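Local coordinates for protein transferrin (Manduca sexta, PDB 6WB6) that binds a single ferric ion together with a carbonate anion and transports iron as a secreted insect glycoprotein, at residues Asn619-Phe624 and Val630-Ala635. Residues are numbered along the deposited sequence; the frame is centred on the assembly and turned at random.
Sequences NIYGEF and VIFNNA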
# COMPACT_ATOMS: atom_id res chain seq x y z
N ASN A 619 1.57 7.66 -7.59
CA ASN A 619 2.37 6.71 -8.33
C ASN A 619 3.60 6.43 -7.48
O ASN A 619 4.68 7.00 -7.66
CB ASN A 619 2.71 7.27 -9.70
CG ASN A 619 3.26 6.23 -10.63
OD1 ASN A 619 3.40 5.06 -10.27
ND2 ASN A 619 3.58 6.64 -11.85
N ILE A 620 3.40 5.55 -6.49
CA ILE A 620 4.43 5.31 -5.50
C ILE A 620 5.69 4.75 -6.14
O ILE A 620 6.80 5.08 -5.73
CB ILE A 620 3.88 4.40 -4.37
CG1 ILE A 620 4.94 4.23 -3.28
CG2 ILE A 620 3.43 3.05 -4.89
CD1 ILE A 620 4.39 3.68 -1.96
N TYR A 621 5.55 3.90 -7.16
CA TYR A 621 6.71 3.29 -7.81
C TYR A 621 7.04 3.91 -9.16
O TYR A 621 7.91 3.40 -9.86
CB TYR A 621 6.49 1.79 -8.00
CG TYR A 621 6.03 1.06 -6.76
CD1 TYR A 621 6.67 1.24 -5.55
CD2 TYR A 621 4.93 0.22 -6.81
CE1 TYR A 621 6.25 0.59 -4.43
CE2 TYR A 621 4.51 -0.44 -5.68
CZ TYR A 621 5.17 -0.25 -4.49
OH TYR A 621 4.76 -0.88 -3.35
N GLY A 622 6.39 5.01 -9.56
CA GLY A 622 6.59 5.55 -10.89
C GLY A 622 7.70 6.60 -10.96
O GLY A 622 8.30 6.98 -9.96
N GLU A 623 7.95 7.07 -12.18
CA GLU A 623 8.84 8.20 -12.40
C GLU A 623 8.38 9.41 -11.62
O GLU A 623 7.18 9.67 -11.49
CB GLU A 623 8.89 8.56 -13.89
CG GLU A 623 10.11 8.08 -14.66
CD GLU A 623 10.26 8.78 -16.02
OE1 GLU A 623 9.58 9.81 -16.24
OE2 GLU A 623 11.05 8.30 -16.85
N PHE A 624 9.32 10.18 -11.08
CA PHE A 624 8.97 11.38 -10.33
C PHE A 624 9.84 12.52 -10.85
O PHE A 624 11.07 12.48 -10.72
CB PHE A 624 9.16 11.14 -8.83
CG PHE A 624 8.57 12.22 -7.98
CD1 PHE A 624 9.24 13.42 -7.81
CD2 PHE A 624 7.36 12.03 -7.36
CE1 PHE A 624 8.70 14.41 -7.05
CE2 PHE A 624 6.81 13.01 -6.60
CZ PHE A 624 7.48 14.21 -6.44
N VAL A 630 13.12 6.80 -7.27
CA VAL A 630 13.10 7.74 -6.16
C VAL A 630 12.40 7.06 -4.98
O VAL A 630 11.23 6.68 -5.08
CB VAL A 630 12.39 9.04 -6.55
CG1 VAL A 630 12.58 10.05 -5.46
CG2 VAL A 630 12.94 9.57 -7.88
N ILE A 631 13.13 6.93 -3.86
CA ILE A 631 12.66 6.26 -2.64
C ILE A 631 12.47 4.77 -2.88
O ILE A 631 13.05 3.94 -2.16
CB ILE A 631 11.35 6.86 -2.09
CG1 ILE A 631 11.58 8.33 -1.72
CG2 ILE A 631 10.92 6.09 -0.83
CD1 ILE A 631 10.42 9.04 -1.12
N PHE A 632 11.65 4.41 -3.85
CA PHE A 632 11.46 3.01 -4.23
C PHE A 632 11.99 2.81 -5.63
O PHE A 632 11.97 3.73 -6.46
CB PHE A 632 9.97 2.59 -4.15
CG PHE A 632 9.29 2.95 -2.82
CD1 PHE A 632 9.50 2.19 -1.69
CD2 PHE A 632 8.46 4.05 -2.73
CE1 PHE A 632 8.93 2.52 -0.48
CE2 PHE A 632 7.86 4.39 -1.54
CZ PHE A 632 8.09 3.62 -0.40
N ASN A 633 12.44 1.60 -5.92
CA ASN A 633 12.76 1.29 -7.30
C ASN A 633 11.48 1.13 -8.10
O ASN A 633 10.50 0.57 -7.61
CB ASN A 633 13.60 0.03 -7.39
CG ASN A 633 14.98 0.25 -6.86
OD1 ASN A 633 15.72 1.05 -7.41
ND2 ASN A 633 15.32 -0.42 -5.75
N ASN A 634 11.50 1.66 -9.33
CA ASN A 634 10.34 1.52 -10.21
C ASN A 634 9.93 0.06 -10.37
O ASN A 634 8.77 -0.22 -10.64
CB ASN A 634 10.64 2.12 -11.59
CG ASN A 634 10.68 3.65 -11.59
OD1 ASN A 634 11.08 4.29 -10.60
ND2 ASN A 634 10.30 4.25 -12.72
N ALA A 635 10.86 -0.88 -10.21
CA ALA A 635 10.53 -2.30 -10.34
C ALA A 635 9.81 -2.86 -9.13
O ALA A 635 9.27 -3.97 -9.21
CB ALA A 635 11.80 -3.12 -10.58
O HOH W 1 6.88 1.71 -11.98
O HOH W 2 10.89 7.50 -8.80
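Y621 and N634 bring the two loop segments closest, their CA atoms 4.7 Å apart, while F624 and V630 face each other more widely near the turn-back. Both segments belong to the long loop that joins helix 597-611 to edge strand 638-641 in the second transferrin-like half, far from the iron site. N619-G622 forms a type I beta turn, and the backbones are linked by a CA-H...O contact, N634 CA to Y621 O at 3.1 Å, and by two waters. One water sits within hydrogen-bonding distance of Y621 O and N634 O; the other accepts from V630 N and lies close enough to G622 O to bond it. The NZ of K365, from helix 360-375, bonds both I620 O and V630 O, tying the segments to one lysine.

Among the side chains F632 is central. Y621 turns its ring edge to the face of F632 in an offset edge-to-face pair, centroids 5.8 Å apart and planes at 89°. I620 serves both rings: CG2 lies over the centre of the Y621 ring, 3.5 Å above its plane, whereas CG1, anti to the backbone N (chi1 -176°), and CD1 reach F632. W588 also meets the F632 ring, and helix 597-611 packs against I620 and Y621. N634 OD1 accepts from the backbone N of N629, which helps hold the amide where its CG passes beside Y621 O. The tightest apolar approach is I620 CG1 to F632 CE2, 3.4 Å.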